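PDB 1H64: snrnp sm-like protein from Pyrococcus abyssi, which assembles into a heptamer of the Sm family and probably binds RNA, much as the Sm cores of eukaryotic snRNPs do. Local coordinates for residues R11-D16 with G29-Y34; A43-I48 with G58-R63. One frame throughout, in Å; residues are numbered along the deposited sequence.

Contact 1: R11-D16 with G29-Y34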
loop_
_atom_site.group_PDB
_atom_site.type_symbol
_atom_site.label_atom_id
_atom_site.label_comp_id
_atom_site.label_asym_id
_atom_site.label_seq_id
_atom_site.Cartn_x
_atom_site.Cartn_y
_atom_site.Cartn_z
ATOM N N ARG C 11 -5.583 -13.862 24.686
ATOM C CA ARG C 11 -6.234 -15.024 25.293
ATOM C C ARG C 11 -5.892 -16.327 24.560
ATOM O O ARG C 11 -6.106 -17.419 25.092
ATOM C CB ARG C 11 -7.754 -14.872 25.246
ATOM C CG ARG C 11 -8.321 -13.618 25.873
ATOM C CD ARG C 11 -9.839 -13.601 25.695
ATOM N NE ARG C 11 -10.464 -12.397 26.235
ATOM C CZ ARG C 11 -10.418 -12.037 27.512
ATOM N NH1 ARG C 11 -9.773 -12.787 28.396
ATOM N NH2 ARG C 11 -11.019 -10.927 27.909
ATOM N N SER C 12 -5.376 -16.214 23.343
ATOM C CA SER C 12 -5.060 -17.393 22.548
ATOM C C SER C 12 -3.617 -17.869 22.663
ATOM O O SER C 12 -3.203 -18.767 21.928
ATOM C CB SER C 12 -5.389 -17.137 21.068
ATOM O OG SER C 12 -6.748 -16.777 20.887
ATOM N N LEU C 13 -2.837 -17.273 23.557
ATOM C CA LEU C 13 -1.460 -17.720 23.711
ATOM C C LEU C 13 -1.489 -19.196 24.097
ATOM O O LEU C 13 -2.377 -19.630 24.835
ATOM C CB LEU C 13 -0.729 -16.904 24.782
ATOM C CG LEU C 13 -0.187 -15.536 24.337
ATOM C CD1 LEU C 13 0.362 -14.796 25.552
ATOM C CD2 LEU C 13 0.907 -15.708 23.276
ATOM N N ASP C 14 -0.531 -19.955 23.570
ATOM C CA ASP C 14 -0.406 -21.391 23.818
ATOM C C ASP C 14 -1.576 -22.209 23.282
ATOM O O ASP C 14 -1.755 -23.369 23.659
ATOM C CB ASP C 14 -0.227 -21.654 25.315
ATOM C CG ASP C 14 0.957 -20.910 25.888
ATOM O OD1 ASP C 14 2.083 -21.097 25.370
ATOM O OD2 ASP C 14 0.766 -20.131 26.851
ATOM N N LYS C 15 -2.369 -21.610 22.399
ATOM C CA LYS C 15 -3.510 -22.301 21.807
ATOM C C LYS C 15 -3.407 -22.343 20.279
ATOM O O LYS C 15 -2.773 -21.481 19.674
ATOM C CB LYS C 15 -4.812 -21.619 22.226
ATOM C CG LYS C 15 -5.092 -21.750 23.716
ATOM C CD LYS C 15 -6.536 -21.405 24.078
ATOM C CE LYS C 15 -6.802 -19.912 23.997
ATOM N NZ LYS C 15 -8.150 -19.535 24.519
ATOM N N ASP C 16 -4.011 -23.358 19.664
ATOM C CA ASP C 16 -3.989 -23.491 18.207
ATOM C C ASP C 16 -4.819 -22.364 17.584
ATOM O O ASP C 16 -5.909 -22.040 18.063
ATOM C CB ASP C 16 -4.574 -24.852 17.782
ATOM C CG ASP C 16 -4.480 -25.099 16.271
ATOM O OD1 ASP C 16 -3.362 -25.326 15.753
ATOM O OD2 ASP C 16 -5.532 -25.069 15.592
ATOM N N GLY C 29 -1.140 -23.128 13.625
ATOM C CA GLY C 29 -0.102 -23.483 14.571
ATOM C C GLY C 29 -0.469 -23.033 15.966
ATOM O O GLY C 29 -1.569 -22.526 16.190
ATOM N N ARG C 30 0.437 -23.245 16.910
ATOM C CA ARG C 30 0.181 -22.845 18.278
ATOM C C ARG C 30 0.702 -21.418 18.459
ATOM O O ARG C 30 1.867 -21.139 18.193
ATOM C CB ARG C 30 0.888 -23.798 19.252
ATOM C CG ARG C 30 0.578 -23.536 20.725
ATOM C CD ARG C 30 1.143 -24.636 21.612
ATOM N NE ARG C 30 2.517 -24.965 21.256
ATOM C CZ ARG C 30 3.595 -24.466 21.847
ATOM N NH1 ARG C 30 3.473 -23.604 22.848
ATOM N NH2 ARG C 30 4.801 -24.817 21.420
ATOM N N LEU C 31 -0.162 -20.517 18.895
ATOM C CA LEU C 31 0.273 -19.121 19.103
ATOM C C LEU C 31 1.202 -18.970 20.311
ATOM O O LEU C 31 0.813 -19.277 21.432
ATOM C CB LEU C 31 -0.950 -18.216 19.294
ATOM C CG LEU C 31 -0.678 -16.706 19.415
ATOM C CD1 LEU C 31 -0.190 -16.141 18.060
ATOM C CD2 LEU C 31 -1.961 -16.011 19.840
ATOM N N ILE C 32 2.432 -18.497 20.103
ATOM C CA ILE C 32 3.332 -18.325 21.235
ATOM C C ILE C 32 3.775 -16.883 21.506
ATOM O O ILE C 32 4.401 -16.611 22.528
ATOM C CB ILE C 32 4.596 -19.218 21.104
ATOM C CG1 ILE C 32 5.296 -18.982 19.765
ATOM C CG2 ILE C 32 4.199 -20.689 21.229
ATOM C CD1 ILE C 32 6.586 -19.803 19.594
ATOM N N GLY C 33 3.446 -15.960 20.604
ATOM C CA GLY C 33 3.844 -14.574 20.810
ATOM C C GLY C 33 3.150 -13.665 19.813
ATOM O O GLY C 33 2.574 -14.140 18.831
ATOM N N TYR C 34 3.182 -12.359 20.072
ATOM C CA TYR C 34 2.542 -11.405 19.182
ATOM C C TYR C 34 2.969 -10.008 19.611
ATOM O O TYR C 34 3.588 -9.844 20.655
ATOM C CB TYR C 34 1.018 -11.521 19.293
ATOM C CG TYR C 34 0.446 -11.070 20.625
ATOM C CD1 TYR C 34 0.029 -9.746 20.821
ATOM C CD2 TYR C 34 0.353 -11.952 21.703
ATOM C CE1 TYR C 34 -0.458 -9.319 22.056
ATOM C CE2 TYR C 34 -0.137 -11.530 22.941
ATOM C CZ TYR C 34 -0.538 -10.215 23.111
ATOM O OH TYR C 34 -1.013 -9.788 24.331
#
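The carbonyl oxygen of Leu31 takes the amide of Asp14 in a short hydrogen bond, Asp14 N to Leu31 O 2.6 Å. This links the type II turn Ser12-Lys15, the connection between helix 5-11 and the first strand of the Sm fold, to strand 25-34. The same oxygen also receives a CA-H contact from Leu13, its CA 3.6 Å from Leu31 O. One turn residue further on the bonding reverses: Leu31 N donates to Lys15 O at 2.9 Å, almost straight at the hydrogen (170°), and the CA-H of Arg30 points at that oxygen too. Beyond it Asp16 and Arg30 form an antiparallel non-hydrogen-bonded pair, their side chains on one face of the sheet.

The side chains divide into an apolar and a charged side. Leu31 CD2 lies 3.8 Å from Ser12 CB, and Leu31 also packs on Ile9 and Val17; Ser12 OG itself is bonded to Val8 O. Leu13 lays its CD2 branch over the backbone where Ile32 and Gly33 both face Val41 in a classic beta bulge, 3.6 Å from Ile32 C. That methyl then reaches the ring edge of Tyr34, whose hydroxyl is tied to His10 of the helix. On the outer side, Arg30 CG is anti to its backbone N (chi1 -175°) and packs 3.6 Å from Asp14 C. The chain bends at chi3, and the guanidinium meets the exposed carboxylate in nearly the same plane: Asp14 OD1 sits at its edge, in a long salt bridge of 3.8 Å to Arg30 NH1.

Contact 2: A43-I48 with G58-R63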
loop_
_atom_site.group_PDB
_atom_site.type_symbol
_atom_site.label_atom_id
_atom_site.label_comp_id
_atom_site.label_asym_id
_atom_site.label_seq_id
_atom_site.Cartn_x
_atom_site.Cartn_y
_atom_site.Cartn_z
ATOM N N ALA C 43 4.158 -21.810 16.734
ATOM C CA ALA C 43 5.062 -22.941 16.961
ATOM C C ALA C 43 4.410 -24.167 16.299
ATOM O O ALA C 43 3.179 -24.251 16.225
ATOM C CB ALA C 43 5.251 -23.176 18.468
ATOM N N ASP C 44 5.235 -25.099 15.821
ATOM C CA ASP C 44 4.754 -26.317 15.147
ATOM C C ASP C 44 3.730 -25.931 14.093
ATOM O O ASP C 44 2.606 -26.418 14.094
ATOM C CB ASP C 44 4.109 -27.287 16.147
ATOM C CG ASP C 44 5.048 -27.674 17.276
ATOM O OD1 ASP C 44 6.238 -27.954 17.002
ATOM O OD2 ASP C 44 4.594 -27.706 18.437
ATOM N N ALA C 45 4.143 -25.067 13.173
ATOM C CA ALA C 45 3.247 -24.561 12.145
ATOM C C ALA C 45 3.258 -25.296 10.817
ATOM O O ALA C 45 4.223 -25.978 10.468
ATOM C CB ALA C 45 3.546 -23.067 11.892
ATOM N N GLU C 46 2.173 -25.102 10.077
ATOM C CA GLU C 46 2.014 -25.666 8.750
ATOM C C GLU C 46 1.340 -24.638 7.835
ATOM O O GLU C 46 0.415 -23.926 8.242
ATOM C CB GLU C 46 1.191 -26.957 8.812
ATOM C CG GLU C 46 -0.195 -26.805 9.411
ATOM C CD GLU C 46 -0.639 -28.049 10.175
ATOM O OE1 GLU C 46 -0.049 -28.339 11.238
ATOM O OE2 GLU C 46 -1.572 -28.735 9.716
ATOM N N MET C 47 1.841 -24.533 6.612
ATOM C CA MET C 47 1.257 -23.635 5.634
ATOM C C MET C 47 0.222 -24.452 4.874
ATOM O O MET C 47 0.516 -25.547 4.367
ATOM C CB MET C 47 2.330 -23.109 4.682
ATOM C CG MET C 47 1.772 -22.317 3.517
ATOM S SD MET C 47 3.071 -21.928 2.335
ATOM C CE MET C 47 4.096 -20.839 3.324
ATOM N N ILE C 48 -0.998 -23.940 4.817
ATOM C CA ILE C 48 -2.075 -24.627 4.128
ATOM C C ILE C 48 -2.451 -23.890 2.848
ATOM O O ILE C 48 -2.669 -22.677 2.865
ATOM C CB ILE C 48 -3.323 -24.737 5.029
ATOM C CG1 ILE C 48 -2.982 -25.555 6.283
ATOM C CG2 ILE C 48 -4.472 -25.359 4.261
ATOM C CD1 ILE C 48 -2.435 -26.933 5.990
ATOM N N GLY C 58 9.032 -25.335 12.564
ATOM C CA GLY C 58 9.089 -25.547 13.999
ATOM C C GLY C 58 8.560 -24.280 14.661
ATOM O O GLY C 58 7.826 -24.329 15.649
ATOM N N LYS C 59 8.920 -23.139 14.083
ATOM C CA LYS C 59 8.493 -21.837 14.606
ATOM C C LYS C 59 8.507 -20.818 13.466
ATOM O O LYS C 59 9.453 -20.775 12.685
ATOM C CB LYS C 59 9.437 -21.385 15.714
ATOM C CG LYS C 59 8.962 -20.166 16.496
ATOM C CD LYS C 59 9.944 -19.808 17.608
ATOM C CE LYS C 59 10.035 -20.914 18.651
ATOM N NZ LYS C 59 11.073 -20.608 19.688
ATOM N N ILE C 60 7.470 -19.994 13.372
ATOM C CA ILE C 60 7.427 -19.009 12.297
ATOM C C ILE C 60 6.835 -17.667 12.738
ATOM O O ILE C 60 5.824 -17.631 13.433
ATOM C CB ILE C 60 6.612 -19.529 11.096
ATOM C CG1 ILE C 60 6.742 -18.557 9.920
ATOM C CG2 ILE C 60 5.146 -19.696 11.478
ATOM C CD1 ILE C 60 6.113 -19.057 8.639
ATOM N N VAL C 61 7.490 -16.589 12.316
ATOM C CA VAL C 61 7.046 -15.222 12.617
ATOM C C VAL C 61 6.336 -14.725 11.356
ATOM O O VAL C 61 6.941 -14.669 10.288
ATOM C CB VAL C 61 8.245 -14.312 12.938
ATOM C CG1 VAL C 61 7.738 -12.896 13.338
ATOM C CG2 VAL C 61 9.054 -14.912 14.071
ATOM N N ILE C 62 5.052 -14.392 11.491
ATOM C CA ILE C 62 4.218 -13.922 10.396
ATOM C C ILE C 62 3.957 -12.416 10.545
ATOM O O ILE C 62 3.522 -11.969 11.609
ATOM C CB ILE C 62 2.860 -14.637 10.422
ATOM C CG1 ILE C 62 3.061 -16.166 10.301
ATOM C CG2 ILE C 62 1.995 -14.163 9.274
ATOM C CD1 ILE C 62 1.743 -16.956 10.434
ATOM N N ARG C 63 4.195 -11.632 9.497
ATOM C CA ARG C 63 3.951 -10.192 9.633
ATOM C C ARG C 63 2.471 -9.868 9.500
ATOM O O ARG C 63 1.794 -10.315 8.579
ATOM C CB ARG C 63 4.789 -9.394 8.619
ATOM C CG ARG C 63 6.264 -9.170 9.069
ATOM C CD ARG C 63 6.817 -7.907 8.398
ATOM N NE ARG C 63 6.273 -7.896 7.061
ATOM C CZ ARG C 63 5.681 -6.872 6.467
ATOM N NH1 ARG C 63 5.540 -5.686 7.058
ATOM N NH2 ARG C 63 5.159 -7.085 5.283
#
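Ala45 and Ile60 meet methyl to methyl, Ala45 CB lying 3.8 Å from Ile60 CG2. The two side chains leave their backbones differently: the CB of Ala45 points toward the 58-63 segment, that of Ile60 off to one side. With CG1 anti to the backbone N (chi1 -172°), CG2 of Ile60 falls between the backbone N and the carbonyl carbon, and it is CG2 that meets Ala45. Both residues are buried, and Ile60 also packs on Leu42 of the same chain and on Ala69 of a neighbouring subunit.

At the corner itself, Ala43 and Lys59 stand as an antiparallel non-hydrogen-bonded pair, CA to CA 4.3 Å, with both side chains on the same face. They do not pack on one another closely; Ala43 CB lies nearer to Gly58 O, at 4.0 Å. The polar link is made by the backbone, Asp44 N to Gly58 O at 2.7 Å, with the donor well above the carbonyl plane (47° out of it). A CA-H contact from Ala43 to the same oxygen, CA to O 3.4 Å, gives Gly58 O a second partner. Asp44 starts away from the 58-63 segment, but its OD1 turns back to 4.2 Å from Gly58 O.

The chain turns a corner at Ala43-Asp44 and again at Gly58-Lys59, so past this point the segments diverge: the Ala45 backbone hydrogen-bonds to that of Tyr57, while Val61 and Ile62 join a strand of the neighbouring subunit. Strongly bent antiparallel strands, with an edge strand that pairs with the next protomer's so that the sheet runs on around the heptamer, are characteristic of the Sm fold.

Overall arrangement
Strand 25-34 connects the two contacts: contact 1 joins it to the turn after the N-terminal helix, and in the same sheet it pairs with 40-42 and 45-49, which flank the Ala43-Asp44 corner of contact 2. They touch directly, with a probable hydrogen bond from Ala43 N to Arg30 O (2.8 Å) and with Ile32 CD1 packed against both Ala43 and Lys59. Both mix buried and exposed residues. Contact 1 is the larger, with two backbone bonds, leucine packing and a surface charge pair; contact 2 rests on one backbone bond and a single methyl contact. In contact 2 Val61 and Ile62 extend the sheet across the interface, whereas contact 1 meets the neighbouring subunit through packing of Leu13 on its Glu3.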